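Local coordinates for protein 2-hydroxyhepta-2,4-diene-1,7-dioate isomerase (PDB 3QDF) that binds zinc and probably acts as an isomerase or acetylpyruvate hydrolase of the fumarylacetoacetate hydrolase family, named for 2-hydroxyhepta-2,4-diene-1,7-dioate isomerisation, at residues A[50-53]-A[54-57]; A[193-197]-A[198-202]; A[218-221]-A[222-226]. One frame throughout, in Å; residues are numbered along the deposited sequence.

Interaction 1 of 3, residues A[50-53]-A[54-57]; sequences SWPL and ADVR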
ATOM      1  N   SER A  50     -19.310 -16.057  -5.361  1.00 35.11           N
ATOM      2  CA  SER A  50     -18.341 -15.854  -4.284  1.00 35.39           C
ATOM      3  C   SER A  50     -17.566 -17.145  -3.987  1.00 36.47           C
ATOM      4  O   SER A  50     -18.035 -18.234  -4.302  1.00 38.57           O
ATOM      5  CB  SER A  50     -19.037 -15.325  -3.025  1.00 34.99           C
ATOM      6  OG  SER A  50     -19.881 -16.305  -2.459  1.00 36.27           O
ATOM      7  N   TRP A  51     -16.393 -17.008  -3.373  1.00 36.26           N
ATOM      8  CA  TRP A  51     -15.540 -18.140  -2.998  1.00 37.21           C
ATOM      9  C   TRP A  51     -14.975 -17.885  -1.622  1.00 36.72           C
ATOM     10  O   TRP A  51     -14.762 -16.722  -1.263  1.00 35.60           O
ATOM     11  CB  TRP A  51     -14.346 -18.272  -3.955  1.00 36.93           C
ATOM     12  CG  TRP A  51     -14.721 -18.564  -5.348  1.00 37.82           C
ATOM     13  CD1 TRP A  51     -14.916 -19.798  -5.903  1.00 40.67           C
ATOM     14  CD2 TRP A  51     -14.965 -17.610  -6.385  1.00 37.68           C
ATOM     15  NE1 TRP A  51     -15.273 -19.670  -7.228  1.00 40.43           N
ATOM     16  CE2 TRP A  51     -15.305 -18.337  -7.550  1.00 39.00           C
ATOM     17  CE3 TRP A  51     -14.943 -16.209  -6.441  1.00 36.63           C
ATOM     18  CZ2 TRP A  51     -15.616 -17.709  -8.761  1.00 39.15           C
ATOM     19  CZ3 TRP A  51     -15.250 -15.584  -7.643  1.00 36.36           C
ATOM     20  CH2 TRP A  51     -15.581 -16.333  -8.786  1.00 37.26           C
ATOM     21  N   PRO A  52     -14.706 -18.968  -0.849  1.00 37.54           N
ATOM     22  CA  PRO A  52     -13.860 -18.754   0.315  1.00 36.81           C
ATOM     23  C   PRO A  52     -12.533 -18.172  -0.174  1.00 35.42           C
ATOM     24  O   PRO A  52     -12.053 -18.537  -1.254  1.00 35.55           O
ATOM     25  CB  PRO A  52     -13.665 -20.165   0.886  1.00 38.11           C
ATOM     26  CG  PRO A  52     -14.881 -20.925   0.425  1.00 39.42           C
ATOM     27  CD  PRO A  52     -15.159 -20.372  -0.954  1.00 39.10           C
ATOM     28  N   LEU A  53     -11.978 -17.241   0.585  1.00 34.07           N
ATOM     29  CA  LEU A  53     -10.751 -16.584   0.164  1.00 33.18           C
ATOM     30  C   LEU A  53      -9.596 -17.582  -0.022  1.00 33.87           C
ATOM     31  O   LEU A  53      -8.777 -17.408  -0.915  1.00 33.21           O
ATOM     32  CB  LEU A  53     -10.366 -15.461   1.135  1.00 32.21           C
ATOM     33  CG  LEU A  53      -9.160 -14.597   0.745  1.00 30.31           C
ATOM     34  CD1 LEU A  53      -9.461 -13.761  -0.510  1.00 26.74           C
ATOM     35  CD2 LEU A  53      -8.760 -13.704   1.907  1.00 30.50           C
ATOM     36  N   ALA A  54      -9.558 -18.626   0.808  1.00 35.76           N
ATOM     37  CA  ALA A  54      -8.549 -19.686   0.725  1.00 37.19           C
ATOM     38  C   ALA A  54      -8.518 -20.349  -0.653  1.00 38.16           C
ATOM     39  O   ALA A  54      -7.499 -20.920  -1.046  1.00 38.74           O
ATOM     40  CB  ALA A  54      -8.796 -20.742   1.817  1.00 38.66           C
ATOM     41  N   ASP A  55      -9.634 -20.265  -1.378  1.00 38.63           N
ATOM     42  CA  ASP A  55      -9.784 -20.921  -2.672  1.00 39.73           C
ATOM     43  C   ASP A  55      -9.313 -20.081  -3.844  1.00 39.04           C
ATOM     44  O   ASP A  55      -9.289 -20.566  -4.978  1.00 40.21           O
ATOM     45  CB  ASP A  55     -11.254 -21.261  -2.922  1.00 40.81           C
ATOM     46  CG  ASP A  55     -11.747 -22.437  -2.100  1.00 43.38           C
ATOM     47  OD1 ASP A  55     -11.062 -22.869  -1.151  1.00 43.94           O
ATOM     48  OD2 ASP A  55     -12.857 -22.918  -2.412  1.00 45.87           O
ATOM     49  N   VAL A  56      -8.987 -18.811  -3.599  1.00 37.45           N
ATOM     50  CA  VAL A  56      -8.600 -17.911  -4.687  1.00 36.31           C
ATOM     51  C   VAL A  56      -7.245 -17.246  -4.410  1.00 35.22           C
ATOM     52  O   VAL A  56      -6.766 -17.277  -3.277  1.00 35.42           O
ATOM     53  CB  VAL A  56      -9.706 -16.836  -4.975  1.00 35.17           C
ATOM     54  CG1 VAL A  56     -11.005 -17.502  -5.454  1.00 37.26           C
ATOM     55  CG2 VAL A  56      -9.967 -15.974  -3.746  1.00 34.22           C
ATOM     56  N   ARG A  57      -6.631 -16.667  -5.442  1.00 34.34           N
ATOM     57  CA  ARG A  57      -5.384 -15.923  -5.254  0.50 33.47           C
ATOM     58  C   ARG A  57      -5.688 -14.446  -5.026  1.00 31.68           C
ATOM     59  O   ARG A  57      -6.287 -13.786  -5.864  1.00 30.78           O
ATOM     60  CB  ARG A  57      -4.422 -16.107  -6.439  0.50 33.87           C
ATOM     61  CG  ARG A  57      -2.938 -15.983  -6.047  0.50 35.31           C
ATOM     62  CD  ARG A  57      -1.975 -16.436  -7.150  0.50 36.54           C
ATOM     63  NE  ARG A  57      -1.930 -15.485  -8.254  0.50 36.39           N
ATOM     64  CZ  ARG A  57      -2.356 -15.749  -9.482  0.50 37.15           C
ATOM     65  NH1 ARG A  57      -2.840 -16.947  -9.770  0.50 38.72           N
ATOM     66  NH2 ARG A  57      -2.282 -14.820 -10.425  0.50 36.36           N
TER

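Interaction 2 of 3, residues A[193-197]-A[198-202]; sequences RTEVN and GAVKQ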
ATOM      1  N   ARG A 193       2.449  -1.435  12.554  1.00 26.19           N
ATOM      2  CA  ARG A 193       3.473  -2.294  13.118  1.00 27.31           C
ATOM      3  C   ARG A 193       4.114  -3.073  11.989  1.00 26.22           C
ATOM      4  O   ARG A 193       3.416  -3.724  11.209  1.00 26.08           O
ATOM      5  CB  ARG A 193       2.833  -3.247  14.136  1.00 27.82           C
ATOM      6  CG  ARG A 193       3.805  -4.065  15.001  1.00 30.38           C
ATOM      7  CD  ARG A 193       3.002  -4.895  16.025  1.00 32.10           C
ATOM      8  NE  ARG A 193       2.429  -6.116  15.443  1.00 33.94           N
ATOM      9  CZ  ARG A 193       1.131  -6.348  15.231  1.00 32.71           C
ATOM     10  NH1 ARG A 193       0.198  -5.452  15.541  1.00 32.74           N
ATOM     11  NH2 ARG A 193       0.760  -7.503  14.698  1.00 34.28           N
ATOM     12  N   THR A 194       5.437  -3.016  11.912  1.00 26.37           N
ATOM     13  CA  THR A 194       6.204  -3.797  10.939  1.00 25.77           C
ATOM     14  C   THR A 194       7.067  -4.864  11.612  1.00 27.65           C
ATOM     15  O   THR A 194       7.781  -4.598  12.591  1.00 28.70           O
ATOM     16  CB  THR A 194       7.122  -2.906  10.067  1.00 25.00           C
ATOM     17  OG1 THR A 194       6.346  -1.864   9.460  1.00 21.63           O
ATOM     18  CG2 THR A 194       7.806  -3.745   8.989  1.00 22.16           C
ATOM     19  N   GLU A 195       7.009  -6.074  11.068  1.00 28.39           N
ATOM     20  CA  GLU A 195       7.816  -7.176  11.562  1.00 30.67           C
ATOM     21  C   GLU A 195       8.680  -7.759  10.465  1.00 30.34           C
ATOM     22  O   GLU A 195       8.272  -7.837   9.311  1.00 29.52           O
ATOM     23  CB  GLU A 195       6.936  -8.279  12.150  1.00 31.37           C
ATOM     24  CG  GLU A 195       6.163  -7.832  13.368  1.00 35.80           C
ATOM     25  CD  GLU A 195       5.146  -8.860  13.835  1.00 39.63           C
ATOM     26  OE1 GLU A 195       5.283 -10.064  13.481  1.00 40.57           O
ATOM     27  OE2 GLU A 195       4.214  -8.451  14.563  1.00 40.45           O
ATOM     28  N   VAL A 196       9.884  -8.159  10.844  1.00 31.46           N
ATOM     29  CA  VAL A 196      10.777  -8.887   9.955  1.00 31.94           C
ATOM     30  C   VAL A 196      11.083 -10.190  10.694  1.00 33.65           C
ATOM     31  O   VAL A 196      11.692 -10.171  11.771  1.00 34.72           O
ATOM     32  CB  VAL A 196      12.060  -8.063   9.634  1.00 32.09           C
ATOM     33  CG1 VAL A 196      13.027  -8.862   8.757  1.00 32.15           C
ATOM     34  CG2 VAL A 196      11.681  -6.750   8.942  1.00 29.61           C
ATOM     35  N   ASN A 197      10.599 -11.303  10.143  1.00 33.90           N
ATOM     36  CA  ASN A 197      10.711 -12.630  10.780  1.00 36.05           C
ATOM     37  C   ASN A 197      10.122 -12.635  12.171  1.00 36.46           C
ATOM     38  O   ASN A 197      10.722 -13.161  13.096  1.00 38.18           O
ATOM     39  CB  ASN A 197      12.172 -13.118  10.811  1.00 36.40           C
ATOM     40  CG  ASN A 197      12.856 -12.946   9.476  1.00 37.38           C
ATOM     41  OD1 ASN A 197      12.237 -13.117   8.423  1.00 35.52           O
ATOM     42  ND2 ASN A 197      14.136 -12.604   9.505  1.00 39.39           N
ATOM     43  N   GLY A 198       8.963 -12.001  12.317  1.00 36.12           N
ATOM     44  CA  GLY A 198       8.252 -11.976  13.598  1.00 36.42           C
ATOM     45  C   GLY A 198       8.807 -11.015  14.642  1.00 36.33           C
ATOM     46  O   GLY A 198       8.263 -10.926  15.743  1.00 38.07           O
ATOM     47  N   ALA A 199       9.873 -10.290  14.319  1.00 34.97           N
ATOM     48  CA  ALA A 199      10.455  -9.330  15.269  1.00 34.82           C
ATOM     49  C   ALA A 199      10.003  -7.929  14.892  1.00 32.97           C
ATOM     50  O   ALA A 199      10.140  -7.528  13.731  1.00 31.27           O
ATOM     51  CB  ALA A 199      12.004  -9.438  15.313  1.00 34.65           C
ATOM     52  N   VAL A 200       9.442  -7.205  15.867  1.00 32.48           N
ATOM     53  CA  VAL A 200       8.883  -5.864  15.643  1.00 31.13           C
ATOM     54  C   VAL A 200       9.986  -4.814  15.433  1.00 31.19           C
ATOM     55  O   VAL A 200      10.900  -4.671  16.273  1.00 32.31           O
ATOM     56  CB  VAL A 200       7.936  -5.430  16.794  1.00 31.73           C
ATOM     57  CG1 VAL A 200       7.519  -3.967  16.628  1.00 30.32           C
ATOM     58  CG2 VAL A 200       6.696  -6.353  16.862  1.00 30.87           C
ATOM     59  N   LYS A 201       9.887  -4.093  14.315  1.00 29.45           N
ATOM     60  CA  LYS A 201      10.876  -3.089  13.903  1.00 29.38           C
ATOM     61  C   LYS A 201      10.308  -1.682  13.903  1.00 28.56           C
ATOM     62  O   LYS A 201      10.999  -0.742  14.277  1.00 28.90           O
ATOM     63  CB  LYS A 201      11.439  -3.405  12.508  1.00 28.62           C
ATOM     64  CG  LYS A 201      12.113  -4.772  12.384  1.00 29.63           C
ATOM     65  CD  LYS A 201      13.322  -4.907  13.293  1.00 31.72           C
ATOM     66  CE  LYS A 201      13.883  -6.313  13.241  1.00 33.54           C
ATOM     67  NZ  LYS A 201      14.921  -6.476  14.294  1.00 36.66           N
ATOM     68  N   GLN A 202       9.064  -1.547  13.446  1.00 26.81           N
ATOM     69  CA  GLN A 202       8.346  -0.285  13.493  1.00 26.41           C
ATOM     70  C   GLN A 202       7.119  -0.504  14.340  1.00 26.79           C
ATOM     71  O   GLN A 202       6.468  -1.556  14.256  1.00 26.94           O
ATOM     72  CB  GLN A 202       7.908   0.170  12.093  1.00 24.85           C
ATOM     73  CG  GLN A 202       9.064   0.317  11.127  1.00 24.77           C
ATOM     74  CD  GLN A 202       8.637   0.920   9.809  1.00 23.12           C
ATOM     75  OE1 GLN A 202       7.986   0.263   8.985  1.00 21.02           O
ATOM     76  NE2 GLN A 202       9.022   2.170   9.588  1.00 22.00           N
TER

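Interaction 3 of 3, residues A[218-221]-A[222-226]; sequences EWIS and AVMTL. With EDO (1,2-ethanediol), chain F.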
ATOM      1  N   GLU A 218      -4.174  17.301  -0.506  1.00 19.86           N
ATOM      2  CA  GLU A 218      -4.187  18.691  -0.921  1.00 20.55           C
ATOM      3  C   GLU A 218      -2.882  19.049  -1.629  1.00 20.59           C
ATOM      4  O   GLU A 218      -2.912  19.636  -2.724  1.00 20.70           O
ATOM      5  CB  GLU A 218      -4.405  19.623   0.270  1.00 21.48           C
ATOM      6  CG  GLU A 218      -4.402  21.094  -0.117  1.00 24.21           C
ATOM      7  CD  GLU A 218      -4.694  21.980   1.071  1.00 27.24           C
ATOM      8  OE1 GLU A 218      -3.739  22.452   1.686  1.00 29.69           O
ATOM      9  OE2 GLU A 218      -5.869  22.176   1.421  1.00 28.20           O
ATOM     10  N   TRP A 219      -1.749  18.711  -0.996  1.00 19.72           N
ATOM     11  CA  TRP A 219      -0.441  19.015  -1.558  1.00 19.79           C
ATOM     12  C   TRP A 219      -0.221  18.358  -2.927  1.00 18.97           C
ATOM     13  O   TRP A 219       0.078  19.041  -3.915  1.00 19.40           O
ATOM     14  CB  TRP A 219       0.672  18.608  -0.591  1.00 19.60           C
ATOM     15  CG  TRP A 219       2.027  18.945  -1.081  1.00 19.95           C
ATOM     16  CD1 TRP A 219       2.888  18.116  -1.766  1.00 18.78           C
ATOM     17  CD2 TRP A 219       2.703  20.201  -0.926  1.00 20.33           C
ATOM     18  NE1 TRP A 219       4.061  18.795  -2.033  1.00 22.33           N
ATOM     19  CE2 TRP A 219       3.965  20.073  -1.535  1.00 20.61           C
ATOM     20  CE3 TRP A 219       2.359  21.429  -0.316  1.00 22.94           C
ATOM     21  CZ2 TRP A 219       4.895  21.126  -1.559  1.00 23.69           C
ATOM     22  CZ3 TRP A 219       3.279  22.482  -0.349  1.00 24.01           C
ATOM     23  CH2 TRP A 219       4.537  22.318  -0.955  1.00 24.28           C
ATOM     24  N   ILE A 220      -0.390  17.045  -2.986  1.00 17.79           N
ATOM     25  CA  ILE A 220      -0.162  16.313  -4.244  1.00 17.88           C
ATOM     26  C   ILE A 220      -1.127  16.747  -5.387  1.00 18.20           C
ATOM     27  O   ILE A 220      -0.702  16.895  -6.544  1.00 17.99           O
ATOM     28  CB  ILE A 220      -0.231  14.777  -4.019  1.00 16.59           C
ATOM     29  CG1 ILE A 220       0.885  14.328  -3.053  1.00 15.74           C
ATOM     30  CG2 ILE A 220      -0.213  14.010  -5.375  1.00 15.78           C
ATOM     31  CD1 ILE A 220       0.746  12.853  -2.548  1.00 13.17           C
ATOM     32  N   SER A 221      -2.412  16.942  -5.065  1.00 17.95           N
ATOM     33  CA  SER A 221      -3.405  17.244  -6.106  1.00 17.75           C
ATOM     34  C   SER A 221      -3.281  18.697  -6.614  1.00 18.53           C
ATOM     35  O   SER A 221      -3.837  19.051  -7.675  1.00 18.23           O
ATOM     36  CB  SER A 221      -4.822  16.948  -5.620  1.00 18.26           C
ATOM     37  OG  SER A 221      -5.251  17.950  -4.710  1.00 18.36           O
ATOM     38  N   ALA A 222      -2.549  19.529  -5.870  1.00 18.25           N
ATOM     39  CA  ALA A 222      -2.165  20.856  -6.357  1.00 19.08           C
ATOM     40  C   ALA A 222      -1.027  20.775  -7.394  1.00 19.30           C
ATOM     41  O   ALA A 222      -0.800  21.730  -8.142  1.00 20.06           O
ATOM     42  CB  ALA A 222      -1.758  21.792  -5.188  1.00 20.09           C
ATOM     43  N   VAL A 223      -0.304  19.658  -7.401  1.00 17.57           N
ATOM     44  CA  VAL A 223       0.788  19.416  -8.342  1.00 17.36           C
ATOM     45  C   VAL A 223       0.246  18.665  -9.580  1.00 16.92           C
ATOM     46  O   VAL A 223       0.390  19.114 -10.719  1.00 17.32           O
ATOM     47  CB  VAL A 223       1.919  18.583  -7.681  1.00 16.02           C
ATOM     48  CG1 VAL A 223       3.021  18.256  -8.694  1.00 16.83           C
ATOM     49  CG2 VAL A 223       2.518  19.349  -6.465  1.00 17.06           C
ATOM     50  N   MET A 224      -0.425  17.545  -9.337  1.00 15.74           N
ATOM     51  CA  MET A 224      -0.782  16.663 -10.419  1.00 16.17           C
ATOM     52  C   MET A 224      -2.182  16.074 -10.255  1.00 16.16           C
ATOM     53  O   MET A 224      -2.625  15.785  -9.124  1.00 15.84           O
ATOM     54  CB  MET A 224       0.250  15.528 -10.487  1.00 15.41           C
ATOM     55  CG  MET A 224       0.353  14.706  -9.184  1.00 16.83           C
ATOM     56  SD  MET A 224       1.627  13.420  -9.268  1.00 16.95           S
ATOM     57  CE  MET A 224       3.117  14.418  -9.085  1.00 15.15           C
ATOM     58  N   THR A 225      -2.863  15.877 -11.382  1.00 16.40           N
ATOM     59  CA  THR A 225      -4.122  15.159 -11.387  1.00 17.85           C
ATOM     60  C   THR A 225      -3.947  13.761 -10.811  1.00 17.98           C
ATOM     61  O   THR A 225      -2.990  13.023 -11.149  1.00 17.84           O
ATOM     62  CB  THR A 225      -4.727  15.081 -12.823  1.00 18.48           C
ATOM     63  OG1 THR A 225      -5.119  16.389 -13.231  1.00 18.35           O
ATOM     64  CG2 THR A 225      -5.937  14.166 -12.877  1.00 18.29           C
ATOM     65  N   LEU A 226      -4.887  13.395  -9.940  1.00 17.90           N
ATOM     66  CA  LEU A 226      -4.914  12.087  -9.332  1.00 17.71           C
ATOM     67  C   LEU A 226      -6.059  11.321  -9.954  1.00 18.07           C
ATOM     68  O   LEU A 226      -7.137  11.864 -10.139  1.00 18.35           O
ATOM     69  CB  LEU A 226      -5.102  12.203  -7.820  1.00 17.34           C
ATOM     70  CG  LEU A 226      -3.858  12.684  -7.069  1.00 18.26           C
ATOM     71  CD1 LEU A 226      -4.296  13.041  -5.677  1.00 17.33           C
ATOM     72  CD2 LEU A 226      -2.739  11.571  -7.057  1.00 19.32           C
TER
HETATM   73  C1  EDO F 270      -3.597  21.260 -11.340  1.00 44.04           C
HETATM   74  O1  EDO F 270      -3.517  21.227  -9.919  1.00 46.64           O
HETATM   75  C2  EDO F 270      -2.697  20.136 -11.800  1.00 42.28           C
HETATM   76  O2  EDO F 270      -1.455  20.707 -12.230  1.00 41.58           O

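Interaction 1 of 3, residues A[50-53]-A[54-57]
Two successive backbone hydrogen bonds join P52 and L53 to D55 and V56. D55 N donates to P52 O at 3.0 Å. V56 N donates to L53 O at 3.0 Å, and this bond is the straighter of the two (166° against 152°). Both are i to i+3 bonds, as in a 3-10 turn.

The apolar contacts centre on V56, whose two methyls serve different partners. V56 CG1 lies 3.7 Å from W51 CB and 3.9 Å from CG of the W51 indole. CG2 meets L53 instead, with V56 CG2 4.0 Å from L53 CD1. V56 crosses both side chains at about a right angle. L53 has CG anti to its backbone N (chi1 -175°), and its branch turns CD1 to that methyl.

On the exposed side, the D55 carboxylate lies near the proline ring, with D55 OD2 3.7 Å from P52 CD. This is a van der Waals contact. The D55 CB also packs close to P52 O, 3.3 Å away, beside the first of the two backbone bonds.

The turn links strand 45-52 to strand 57-59 in the N-terminal part of the chain. W51 and V56 both rest on I10 and S12 of strand 6-12. Through its backbone, W51 bonds A33 of strand 32-38, and L53 bonds M31 just before that strand.

Interaction 2 of 3, residues A[193-197]-A[198-202]
T194 and Q202 are joined through side chain and backbone alike. T194 OG1 donates to Q202 OE1 at 2.7 Å, tilted 20° from the amide carbonyl plane. The two side chains lie side by side and point the same way. OG1 sits beside the backbone N of T194 (chi1 -54°), where it faces the glutamine. Q202 OE1 also accepts from G122 N, and Q202 NE2 is hydrogen-bonded to T236 OG1, so the buried amide is fixed at both ends.

On the other face, R193 NE and E195 OE2 form a salt bridge of 3.1 Å. The oxygen lies in the guanidinium plane and uses its anti lone pair.

The backbone makes an antiparallel hairpin with a classic beta bulge. T194 O takes K201 N at 2.8 Å, almost in line with the carbonyl, and Q202 N more weakly at 3.4 Å. T194 N returns a bond to Q202 O. Toward the tip, V196 N to A199 O (3.0 Å) and A199 N to V196 O (3.1 Å) close a type I' turn. N197 and G198 occupy its corners with positive phi. The N197 side chain leaves the turn to bond T248 N and D247 OD1.

E195 CG lies 3.8 Å from V200 CG2, crossing it obliquely. V196 CG2 meets K201 CG at 4.0 Å, about at a right angle.

The zinc ligands E191 and H203 flank this stretch in sequence, close to R193 and V200. T194, V196, K201 and Q202 rest on F120 of strand 118-128. Strand 191-196 also pairs with strand 248-253 in a mixed sheet.

Interaction 3 of 3, residues A[218-221]-A[222-226]
I220 meets V223, M224 and L226 in the last, weakly bonded part of helix 213-223 and the chain that follows. I220 O accepts two backbone hydrogen bonds. M224 N donates at 2.9 Å, as in an alpha turn. V223 N donates at 2.9 Å, as in a 3-10 turn. Just before, A222 N is held less firmly. It lies 3.2 Å from E218 O at an angle of 137°, and its second bond, to W219 O, is weak.

The tight side faces the protein. With chi1 of I220 at -63°, CG1 lies beside the backbone N and CG2 anti to it. CG2 touches two residues. M224 CG lies 3.9 Å from I220 CG2, and the two side chains cross obliquely. L226 CD2 lies 3.9 Å from I220 CG2 as well, with the side chains at about a right angle. The other L226 methyl, CD1, comes to 3.9 Å from S221 CB. I220 and L226 both rest on I232 of strand 231-233. I220 and M224 also touch V68 of strand 67-70. The buried S221 hydroxyl is bonded to V217 O and V135 N.

The loose side is exposed to solvent and carries A222 and V223. Their side chains meet little here beyond backbone oxygens: A222 CB lies near E218 O and W219 O, and V223 CG2 near W219 O. A molecule of 1,2-ethanediol, probably from the crystallisation liquor, lies beside the carbonyls of S221 and V223 and is also bonded to D134. Its O2 donates a hydrogen bond of 2.9 Å to V223 O.

From the N terminus, the three contacts come in series, and none nests in or crosses another. Interaction 1 closes the short turn between strands 45-52 and 57-59 in the N-terminal family region. Interactions 2 and 3 both belong to the FAA hydrolase region. Interaction 2 closes the hairpin of strands 191-196 and 199-205, beside a zinc site. Helix 213-223 is the next element, and interaction 3 joins its last part to the chain leading on toward strand 231-233. The contacts do not touch. The centres of interactions 1 and 3 are about 37 Å apart, on opposite sides of the chain's centre. Interactions 2 and 3 also lie on opposite sides, about 32 Å apart between centres.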